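Local coordinates for HmuY protein (PDB 6R2H), which probably binds heme as an HmuY-like hemophore of Prevotella intermedia, captured here in its heme-free state, at residues F8-W18 against G26-R37; V105-V114 against L125-E135. All coordinates share one frame; numbering follows the deposited sequence.

Contact 1: residues F8-W18 against G26-R37; sequences FETLMPGYDSW and GKFEQQAELGKR
Trp18 and Glu33 form the tight end of this contact. The indole NE1 donates to Glu33 OE1 at 2.8 Å, reaching the carboxylate oxygen on its anti side and somewhat out of the carboxylate plane. Ring and carboxylate planes stand 71° apart, although the two side chains run side by side in the same direction. A bend at chi2 (54°) turns the carboxylate of Glu33 back toward the indole, and the backbone N of Gly35 holds its other oxygen, OE2, at 2.8 Å; with one bond on each oxygen, the buried carboxylate is fixed in its rotation. Beside this pair the backbones run as the antiparallel strands of a hairpin: Trp18 N donates to Gln31 O at 2.8 Å and Gln31 N to Trp18 O at 3.0 Å, and Glu33 N adds a third bond to Asp16 O. A type I turn from Gly14 to Ser17 leads into the strand.

Toward Phe8 the backbones part and contact passes mainly to side chains. The edge of the Phe8 ring points at the face of Phe28 in an offset edge-to-face pair, centroids 5.3 Å apart, while Thr10 OG1 lies obliquely 3.2 Å from Phe28 CZ. Looser still is the exposed Gln30, whose amide oxygen OE1 slides past Pro13 CB at 3.7 Å. At the far end the guanidinium of Arg37 brushes Asp16 CB, but the charges stay apart, Asp16 OD2 to Arg37 NH2 4.4 Å.

Strand 28-32 is the outer strand of a four-stranded sheet, beside strand 17-21, whereas strand 6-11 borders the nine-stranded sheet and pairs with strand 181-190. Phe185 meets the Phe8 ring, His74 meets the indole, and Ile112 of strand 105-115 packs on both Trp18 and Glu33.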
loop_
_atom_site.group_PDB
_atom_site.type_symbol
_atom_site.label_atom_id
_atom_site.label_comp_id
_atom_site.label_asym_id
_atom_site.label_seq_id
_atom_site.Cartn_x
_atom_site.Cartn_y
_atom_site.Cartn_z
ATOM N N PHE A 8 5.675 11.803 -6.505
ATOM C CA PHE A 8 4.640 10.954 -7.053
ATOM C C PHE A 8 3.299 11.356 -6.448
ATOM O O PHE A 8 3.195 11.573 -5.236
ATOM C CB PHE A 8 4.897 9.481 -6.729
ATOM C CG PHE A 8 3.777 8.581 -7.195
ATOM C CD1 PHE A 8 2.616 8.444 -6.443
ATOM C CD2 PHE A 8 3.863 7.899 -8.399
ATOM C CE1 PHE A 8 1.567 7.651 -6.881
ATOM C CE2 PHE A 8 2.814 7.098 -8.830
ATOM C CZ PHE A 8 1.662 6.990 -8.082
ATOM N N GLU A 9 2.272 11.415 -7.306
ATOM C CA GLU A 9 0.918 11.714 -6.862
ATOM C C GLU A 9 -0.102 11.172 -7.854
ATOM O O GLU A 9 0.141 11.163 -9.061
ATOM C CB GLU A 9 0.720 13.208 -6.622
ATOM C CG GLU A 9 0.813 14.091 -7.850
ATOM C CD GLU A 9 0.508 15.533 -7.483
ATOM O OE1 GLU A 9 1.147 16.049 -6.527
ATOM O OE2 GLU A 9 -0.393 16.128 -8.115
ATOM N N THR A 10 -1.232 10.710 -7.305
ATOM C CA THR A 10 -2.348 10.208 -8.089
ATOM C C THR A 10 -3.570 10.051 -7.187
ATOM O O THR A 10 -3.435 9.829 -5.985
ATOM C CB THR A 10 -2.004 8.880 -8.777
ATOM O OG1 THR A 10 -2.936 8.704 -9.847
ATOM C CG2 THR A 10 -2.042 7.685 -7.852
ATOM N N LEU A 11 -4.756 10.173 -7.786
ATOM C CA LEU A 11 -5.991 9.806 -7.115
ATOM C C LEU A 11 -6.117 8.290 -7.174
ATOM O O LEU A 11 -5.774 7.676 -8.183
ATOM C CB LEU A 11 -7.167 10.483 -7.824
ATOM C CG LEU A 11 -7.202 12.008 -7.723
ATOM C CD1 LEU A 11 -8.408 12.583 -8.447
ATOM C CD2 LEU A 11 -7.199 12.460 -6.271
ATOM N N MET A 12 -6.591 7.687 -6.086
ATOM C CA MET A 12 -6.630 6.234 -6.014
ATOM C C MET A 12 -7.869 5.676 -6.725
ATOM O O MET A 12 -8.928 6.301 -6.760
ATOM C CB MET A 12 -6.598 5.752 -4.559
ATOM C CG MET A 12 -5.220 5.862 -3.922
ATOM S SD MET A 12 -3.925 4.936 -4.787
ATOM C CE MET A 12 -4.233 3.267 -4.193
ATOM N N PRO A 13 -7.761 4.473 -7.330
ATOM C CA PRO A 13 -8.939 3.711 -7.756
ATOM C C PRO A 13 -9.672 3.045 -6.591
ATOM O O PRO A 13 -9.320 3.247 -5.435
ATOM C CB PRO A 13 -8.331 2.638 -8.680
ATOM C CG PRO A 13 -6.921 2.432 -8.157
ATOM C CD PRO A 13 -6.493 3.799 -7.658
ATOM N N GLY A 14 -10.699 2.249 -6.911
ATOM C CA GLY A 14 -11.607 1.707 -5.914
ATOM C C GLY A 14 -11.018 0.491 -5.207
ATOM O O GLY A 14 -9.923 0.046 -5.545
ATOM N N TYR A 15 -11.790 -0.060 -4.258
ATOM C CA TYR A 15 -11.390 -1.177 -3.412
ATOM C C TYR A 15 -10.948 -2.415 -4.194
ATOM O O TYR A 15 -10.364 -3.341 -3.623
ATOM C CB TYR A 15 -12.506 -1.500 -2.419
ATOM C CG TYR A 15 -12.422 -0.631 -1.195
ATOM C CD1 TYR A 15 -12.965 0.642 -1.192
ATOM C CD2 TYR A 15 -11.749 -1.063 -0.057
ATOM C CE1 TYR A 15 -12.856 1.456 -0.074
ATOM C CE2 TYR A 15 -11.638 -0.259 1.068
ATOM C CZ TYR A 15 -12.192 1.009 1.058
ATOM O OH TYR A 15 -12.090 1.809 2.162
ATOM N N ASP A 16 -11.213 -2.442 -5.499
ATOM C CA ASP A 16 -10.909 -3.669 -6.223
ATOM C C ASP A 16 -9.598 -3.531 -6.997
ATOM O O ASP A 16 -9.217 -4.449 -7.718
ATOM C CB ASP A 16 -12.093 -4.179 -7.056
ATOM C CG ASP A 16 -12.489 -3.242 -8.177
ATOM O OD1 ASP A 16 -12.253 -2.021 -8.036
ATOM O OD2 ASP A 16 -13.034 -3.742 -9.177
ATOM N N SER A 17 -8.893 -2.407 -6.815
ATOM C CA SER A 17 -7.756 -2.117 -7.675
ATOM C C SER A 17 -6.528 -1.672 -6.888
ATOM O O SER A 17 -6.611 -1.246 -5.740
ATOM C CB SER A 17 -8.105 -1.120 -8.736
ATOM O OG SER A 17 -9.366 -1.409 -9.313
ATOM N N TRP A 18 -5.389 -1.799 -7.573
ATOM C CA TRP A 18 -4.059 -1.487 -7.094
ATOM C C TRP A 18 -3.436 -0.448 -8.024
ATOM O O TRP A 18 -3.771 -0.374 -9.202
ATOM C CB TRP A 18 -3.201 -2.756 -7.117
ATOM C CG TRP A 18 -3.445 -3.740 -6.017
ATOM C CD1 TRP A 18 -4.345 -4.767 -6.008
ATOM C CD2 TRP A 18 -2.751 -3.804 -4.755
ATOM N NE1 TRP A 18 -4.263 -5.466 -4.828
ATOM C CE2 TRP A 18 -3.296 -4.898 -4.040
ATOM C CE3 TRP A 18 -1.743 -3.035 -4.151
ATOM C CZ2 TRP A 18 -2.855 -5.242 -2.764
ATOM C CZ3 TRP A 18 -1.304 -3.383 -2.892
ATOM C CH2 TRP A 18 -1.857 -4.470 -2.206
ATOM N N GLY A 26 9.302 6.591 -12.035
ATOM C CA GLY A 26 8.226 7.434 -11.541
ATOM C C GLY A 26 6.881 7.112 -12.187
ATOM O O GLY A 26 5.888 7.787 -11.902
ATOM N N LYS A 27 6.871 6.072 -13.038
ATOM C CA LYS A 27 5.685 5.645 -13.766
ATOM C C LYS A 27 4.878 4.690 -12.889
ATOM O O LYS A 27 5.430 4.063 -11.981
ATOM C CB LYS A 27 6.060 4.938 -15.075
ATOM C CG LYS A 27 6.562 5.819 -16.211
ATOM C CD LYS A 27 7.087 5.025 -17.403
ATOM C CE LYS A 27 6.320 5.274 -18.688
ATOM N NZ LYS A 27 6.012 4.013 -19.410
ATOM N N PHE A 28 3.569 4.589 -13.167
ATOM C CA PHE A 28 2.753 3.598 -12.490
ATOM C C PHE A 28 1.727 2.980 -13.437
ATOM O O PHE A 28 1.420 3.528 -14.494
ATOM C CB PHE A 28 2.148 4.169 -11.208
ATOM C CG PHE A 28 0.902 4.989 -11.389
ATOM C CD1 PHE A 28 0.973 6.334 -11.712
ATOM C CD2 PHE A 28 -0.349 4.414 -11.207
ATOM C CE1 PHE A 28 -0.189 7.086 -11.847
ATOM C CE2 PHE A 28 -1.509 5.166 -11.336
ATOM C CZ PHE A 28 -1.428 6.501 -11.662
ATOM N N GLU A 29 1.216 1.815 -13.033
ATOM C CA GLU A 29 0.175 1.117 -13.759
ATOM C C GLU A 29 -0.932 0.763 -12.768
ATOM O O GLU A 29 -0.662 0.447 -11.613
ATOM C CB GLU A 29 0.757 -0.153 -14.389
ATOM C CG GLU A 29 1.348 0.021 -15.773
ATOM C CD GLU A 29 2.029 -1.251 -16.257
ATOM O OE1 GLU A 29 3.253 -1.212 -16.449
ATOM O OE2 GLU A 29 1.336 -2.282 -16.438
ATOM N N GLN A 30 -2.182 0.809 -13.232
ATOM C CA GLN A 30 -3.317 0.392 -12.430
ATOM C C GLN A 30 -3.695 -1.037 -12.811
ATOM O O GLN A 30 -3.623 -1.388 -13.981
ATOM C CB GLN A 30 -4.465 1.366 -12.686
ATOM C CG GLN A 30 -5.842 0.724 -12.579
ATOM C CD GLN A 30 -6.917 1.743 -12.307
ATOM O OE1 GLN A 30 -6.637 2.900 -11.988
ATOM N NE2 GLN A 30 -8.161 1.311 -12.447
ATOM N N GLN A 31 -4.115 -1.847 -11.833
ATOM C CA GLN A 31 -4.576 -3.198 -12.121
ATOM C C GLN A 31 -5.494 -3.693 -11.003
ATOM O O GLN A 31 -5.280 -3.343 -9.853
ATOM C CB GLN A 31 -3.358 -4.107 -12.311
ATOM C CG GLN A 31 -3.690 -5.501 -12.812
ATOM C CD GLN A 31 -2.432 -6.311 -13.006
ATOM O OE1 GLN A 31 -1.908 -6.921 -12.075
ATOM N NE2 GLN A 31 -1.923 -6.326 -14.228
ATOM N N ALA A 32 -6.504 -4.508 -11.337
ATOM C CA ALA A 32 -7.422 -5.068 -10.347
ATOM C C ALA A 32 -6.689 -6.091 -9.491
ATOM O O ALA A 32 -5.756 -6.723 -9.976
ATOM C CB ALA A 32 -8.607 -5.726 -11.023
ATOM N N GLU A 33 -7.118 -6.237 -8.233
ATOM C CA GLU A 33 -6.785 -7.416 -7.450
ATOM C C GLU A 33 -7.214 -8.657 -8.229
ATOM O O GLU A 33 -8.365 -8.753 -8.667
ATOM C CB GLU A 33 -7.531 -7.417 -6.113
ATOM C CG GLU A 33 -7.304 -8.691 -5.303
ATOM C CD GLU A 33 -5.836 -9.025 -5.071
ATOM O OE1 GLU A 33 -5.084 -8.137 -4.595
ATOM O OE2 GLU A 33 -5.435 -10.159 -5.388
ATOM N N LEU A 34 -6.294 -9.616 -8.368
ATOM C CA LEU A 34 -6.521 -10.730 -9.270
ATOM C C LEU A 34 -6.889 -11.983 -8.494
ATOM O O LEU A 34 -7.397 -12.932 -9.083
ATOM C CB LEU A 34 -5.280 -10.959 -10.139
ATOM C CG LEU A 34 -5.030 -9.879 -11.195
ATOM C CD1 LEU A 34 -3.811 -10.209 -12.042
ATOM C CD2 LEU A 34 -6.259 -9.660 -12.071
ATOM N N GLY A 35 -6.640 -11.953 -7.180
ATOM C CA GLY A 35 -6.775 -13.109 -6.306
ATOM C C GLY A 35 -8.228 -13.544 -6.138
ATOM O O GLY A 35 -9.150 -12.767 -6.396
ATOM N N LYS A 36 -8.400 -14.813 -5.742
ATOM C CA LYS A 36 -9.719 -15.353 -5.482
ATOM C C LYS A 36 -10.353 -14.577 -4.329
ATOM O O LYS A 36 -9.661 -14.118 -3.413
ATOM C CB LYS A 36 -9.676 -16.869 -5.267
ATOM C CG LYS A 36 -9.013 -17.366 -3.989
ATOM C CD LYS A 36 -9.178 -18.861 -3.780
ATOM C CE LYS A 36 -8.136 -19.468 -2.859
ATOM N NZ LYS A 36 -7.502 -20.671 -3.455
ATOM N N ARG A 37 -11.675 -14.395 -4.418
ATOM C CA ARG A 37 -12.402 -13.644 -3.406
ATOM C C ARG A 37 -13.306 -14.567 -2.594
ATOM O O ARG A 37 -13.878 -15.525 -3.114
ATOM C CB ARG A 37 -13.248 -12.544 -4.046
ATOM C CG ARG A 37 -12.595 -11.918 -5.263
ATOM C CD ARG A 37 -13.541 -10.911 -5.842
ATOM N NE ARG A 37 -12.820 -9.800 -6.426
ATOM C CZ ARG A 37 -13.445 -8.764 -6.948
ATOM N NH1 ARG A 37 -14.771 -8.757 -6.953
ATOM N NH2 ARG A 37 -12.760 -7.752 -7.460
#

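Contact 2: residues V105-V114 against L125-E135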
loop_
_atom_site.group_PDB
_atom_site.type_symbol
_atom_site.label_atom_id
_atom_site.label_comp_id
_atom_site.label_asym_id
_atom_site.label_seq_id
_atom_site.Cartn_x
_atom_site.Cartn_y
_atom_site.Cartn_z
ATOM N N VAL A 105 11.242 -4.552 7.822
ATOM C CA VAL A 105 10.107 -5.468 7.868
ATOM C C VAL A 105 9.750 -5.954 6.465
ATOM O O VAL A 105 9.518 -5.127 5.588
ATOM C CB VAL A 105 8.883 -4.821 8.541
ATOM C CG1 VAL A 105 7.771 -5.849 8.716
ATOM C CG2 VAL A 105 9.233 -4.147 9.863
ATOM N N ALA A 106 9.677 -7.284 6.277
ATOM C CA ALA A 106 9.270 -7.899 5.016
ATOM C C ALA A 106 7.743 -7.936 4.903
ATOM O O ALA A 106 7.045 -7.779 5.902
ATOM C CB ALA A 106 9.848 -9.295 4.908
ATOM N N ASP A 107 7.237 -8.147 3.680
ATOM C CA ASP A 107 5.808 -8.336 3.454
ATOM C C ASP A 107 5.365 -9.656 4.081
ATOM O O ASP A 107 6.124 -10.618 4.105
ATOM C CB ASP A 107 5.445 -8.290 1.965
ATOM C CG ASP A 107 5.663 -6.941 1.298
ATOM O OD1 ASP A 107 6.428 -6.128 1.858
ATOM O OD2 ASP A 107 5.095 -6.732 0.198
ATOM N N ALA A 108 4.127 -9.686 4.584
ATOM C CA ALA A 108 3.578 -10.862 5.240
ATOM C C ALA A 108 2.137 -11.077 4.776
ATOM O O ALA A 108 1.513 -10.132 4.296
ATOM C CB ALA A 108 3.658 -10.687 6.735
ATOM N N PRO A 109 1.599 -12.319 4.844
ATOM C CA PRO A 109 0.220 -12.593 4.425
ATOM C C PRO A 109 -0.784 -11.705 5.148
ATOM O O PRO A 109 -0.642 -11.452 6.338
ATOM C CB PRO A 109 0.015 -14.064 4.801
ATOM C CG PRO A 109 1.417 -14.649 4.740
ATOM C CD PRO A 109 2.307 -13.542 5.267
ATOM N N ALA A 110 -1.764 -11.199 4.393
ATOM C CA ALA A 110 -2.792 -10.306 4.903
ATOM C C ALA A 110 -3.999 -10.359 3.970
ATOM O O ALA A 110 -3.856 -10.624 2.778
ATOM C CB ALA A 110 -2.262 -8.891 5.051
ATOM N N ASP A 111 -5.183 -10.116 4.536
ATOM C CA ASP A 111 -6.399 -10.005 3.747
ATOM C C ASP A 111 -6.668 -8.529 3.484
ATOM O O ASP A 111 -6.436 -7.698 4.360
ATOM C CB ASP A 111 -7.596 -10.607 4.484
ATOM C CG ASP A 111 -7.467 -12.091 4.785
ATOM O OD1 ASP A 111 -6.688 -12.755 4.085
ATOM O OD2 ASP A 111 -8.161 -12.575 5.710
ATOM N N ILE A 112 -7.139 -8.222 2.270
ATOM C CA ILE A 112 -7.567 -6.877 1.921
ATOM C C ILE A 112 -9.060 -6.915 1.597
ATOM O O ILE A 112 -9.614 -7.972 1.287
ATOM C CB ILE A 112 -6.742 -6.285 0.753
ATOM C CG1 ILE A 112 -6.866 -7.127 -0.523
ATOM C CG2 ILE A 112 -5.285 -6.025 1.146
ATOM C CD1 ILE A 112 -6.575 -6.354 -1.802
ATOM N N VAL A 113 -9.692 -5.739 1.654
ATOM C CA VAL A 113 -11.080 -5.585 1.263
ATOM C C VAL A 113 -11.147 -5.190 -0.207
ATOM O O VAL A 113 -10.690 -4.106 -0.556
ATOM C CB VAL A 113 -11.783 -4.536 2.145
ATOM C CG1 VAL A 113 -13.233 -4.318 1.729
ATOM C CG2 VAL A 113 -11.717 -4.944 3.606
ATOM N N VAL A 114 -11.767 -6.052 -1.035
ATOM C CA VAL A 114 -11.910 -5.792 -2.466
ATOM C C VAL A 114 -13.315 -5.306 -2.831
ATOM O O VAL A 114 -13.484 -4.699 -3.885
ATOM C CB VAL A 114 -11.465 -6.959 -3.373
ATOM C CG1 VAL A 114 -9.964 -7.180 -3.314
ATOM C CG2 VAL A 114 -12.219 -8.244 -3.088
ATOM N N LEU A 125 -18.527 -8.681 3.291
ATOM C CA LEU A 125 -17.361 -8.119 2.629
ATOM C C LEU A 125 -16.717 -9.172 1.733
ATOM O O LEU A 125 -16.564 -10.327 2.154
ATOM C CB LEU A 125 -16.350 -7.682 3.696
ATOM C CG LEU A 125 -16.710 -6.434 4.495
ATOM C CD1 LEU A 125 -15.822 -6.329 5.726
ATOM C CD2 LEU A 125 -16.566 -5.183 3.639
ATOM N N GLY A 126 -16.321 -8.730 0.528
ATOM C CA GLY A 126 -15.391 -9.460 -0.318
ATOM C C GLY A 126 -13.950 -9.203 0.115
ATOM O O GLY A 126 -13.479 -8.066 0.095
ATOM N N MET A 127 -13.266 -10.287 0.496
ATOM C CA MET A 127 -11.910 -10.263 1.020
ATOM C C MET A 127 -11.011 -11.074 0.095
ATOM O O MET A 127 -11.449 -12.100 -0.425
ATOM C CB MET A 127 -11.899 -10.976 2.375
ATOM C CG MET A 127 -12.787 -10.324 3.414
ATOM S SD MET A 127 -11.982 -8.880 4.138
ATOM C CE MET A 127 -12.920 -7.607 3.300
ATOM N N VAL A 128 -9.744 -10.661 -0.054
ATOM C CA VAL A 128 -8.767 -11.456 -0.791
ATOM C C VAL A 128 -7.510 -11.602 0.064
ATOM O O VAL A 128 -7.034 -10.626 0.651
ATOM C CB VAL A 128 -8.458 -10.844 -2.175
ATOM C CG1 VAL A 128 -7.340 -11.556 -2.917
ATOM C CG2 VAL A 128 -9.697 -10.786 -3.042
ATOM N N LYS A 129 -7.010 -12.841 0.143
ATOM C CA LYS A 129 -5.764 -13.125 0.845
ATOM C C LYS A 129 -4.588 -12.786 -0.069
ATOM O O LYS A 129 -4.436 -13.381 -1.135
ATOM C CB LYS A 129 -5.689 -14.572 1.351
ATOM C CG LYS A 129 -4.564 -14.810 2.347
ATOM C CD LYS A 129 -4.473 -16.212 2.871
ATOM C CE LYS A 129 -3.110 -16.483 3.470
ATOM N NZ LYS A 129 -2.748 -17.920 3.398
ATOM N N THR A 130 -3.775 -11.813 0.359
ATOM C CA THR A 130 -2.639 -11.344 -0.420
ATOM C C THR A 130 -1.420 -11.154 0.491
ATOM O O THR A 130 -1.312 -11.823 1.517
ATOM C CB THR A 130 -3.020 -10.089 -1.209
ATOM O OG1 THR A 130 -1.900 -9.804 -2.056
ATOM C CG2 THR A 130 -3.373 -8.923 -0.306
ATOM N N MET A 131 -0.503 -10.258 0.095
ATOM C CA MET A 131 0.675 -9.918 0.879
ATOM C C MET A 131 0.686 -8.409 1.096
ATOM O O MET A 131 0.490 -7.656 0.148
ATOM C CB MET A 131 1.951 -10.300 0.124
ATOM C CG MET A 131 2.159 -11.797 -0.029
ATOM S SD MET A 131 2.636 -12.584 1.520
ATOM C CE MET A 131 4.412 -12.359 1.522
ATOM N N LEU A 132 0.903 -7.966 2.340
ATOM C CA LEU A 132 1.047 -6.539 2.601
ATOM C C LEU A 132 2.308 -6.323 3.418
ATOM O O LEU A 132 2.763 -7.243 4.091
ATOM C CB LEU A 132 -0.151 -6.019 3.400
ATOM C CG LEU A 132 -1.495 -5.915 2.688
ATOM C CD1 LEU A 132 -2.468 -5.130 3.556
ATOM C CD2 LEU A 132 -1.379 -5.263 1.316
ATOM N N ASN A 133 2.834 -5.094 3.371
ATOM C CA ASN A 133 3.947 -4.703 4.219
ATOM C C ASN A 133 3.416 -3.864 5.375
ATOM O O ASN A 133 2.934 -2.746 5.162
ATOM C CB ASN A 133 5.006 -3.887 3.477
ATOM C CG ASN A 133 6.237 -3.674 4.330
ATOM O OD1 ASN A 133 6.247 -2.832 5.231
ATOM N ND2 ASN A 133 7.277 -4.444 4.052
ATOM N N GLY A 134 3.541 -4.413 6.590
ATOM C CA GLY A 134 2.940 -3.832 7.778
ATOM C C GLY A 134 3.550 -2.478 8.135
ATOM O O GLY A 134 2.840 -1.570 8.569
ATOM N N GLU A 135 4.875 -2.358 7.953
ATOM C CA GLU A 135 5.609 -1.149 8.294
ATOM C C GLU A 135 5.189 -0.012 7.367
ATOM O O GLU A 135 4.810 1.059 7.829
ATOM C CB GLU A 135 7.118 -1.408 8.236
ATOM C CG GLU A 135 7.971 -0.345 8.901
ATOM C CD GLU A 135 7.966 -0.302 10.419
ATOM O OE1 GLU A 135 7.095 -0.949 11.029
ATOM O OE2 GLU A 135 8.816 0.418 10.976
HETATM O O HOH W 1 4.540 -6.939 6.628
#
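Leu132 and Ile112 meet on one face of the strand pair, together with Ala110 and Thr130. Ile112 CG2 rests 3.8 Å from Leu132 CD1 and equally close to the methyl CG2 of Thr130, and Leu132 CG lies 3.9 Å from Ala110 CB, so the small alanine is flanked by the leucine branch. Chi1 of Ile112 (60°) sets CG1 between the backbone N and the carbonyl carbon, which turns CG2 to the side where Thr130 and Leu132 lie. Asp77 of strand 77-80 touches both Ile112 and Leu132.

Under these side chains runs a regular antiparallel pairing of neighbouring strands in the nine-stranded sheet of this HmuY-family fold. Ala108, Ala110 and Ile112 form hydrogen-bonded pairs with Leu132, Thr130 and Val128, and Val114 N continues the pattern to Gly126 O. The axes of strands 108-114 and 125-132 nevertheless make an angle of 130°, well short of straight antiparallel and consistent with a marked twist of the pair.

Asp107 holds the other end, where the pairing gives way to side-chain bonds. Its OD1 accepts from Asn133 ND2 at 2.9 Å, nearly head-on to the C-O bond and in the amide plane, while the carboxylate stands 71° from that plane. The same nitrogen, Asn133 ND2, gives a second bond to Val105 O at 2.8 Å, this time from above the carbonyl plane, so two acceptors fix the amide. OD2 of Asp107 takes the backbone N of Thr80. A water donates to Ala106 O and Leu132 O and accepts from Gly134 N, linking the strands as they separate.

How the contacts relate
From the N terminus, strand 6-11 and the turn that follows enter contact 1, which closes the short hairpin loop between strands 17-21 and 28-32. The chain leaves it at Arg37, the start of strand 37-42. Contact 2 comes later, closing the connection through helix 119-122, so the two loops lie in series and neither nests in nor crosses the other. In space they touch, their centres about 14 Å apart: the ring of Tyr15 packs against the backbone of Val113, and Glu33 and Lys36 against Val128. Through the loops that flank its hairpin, the four-stranded sheet is set against strands 105-115 and 124-132 of the nine-stranded one, whose border strand 6-11 also belongs to contact 1.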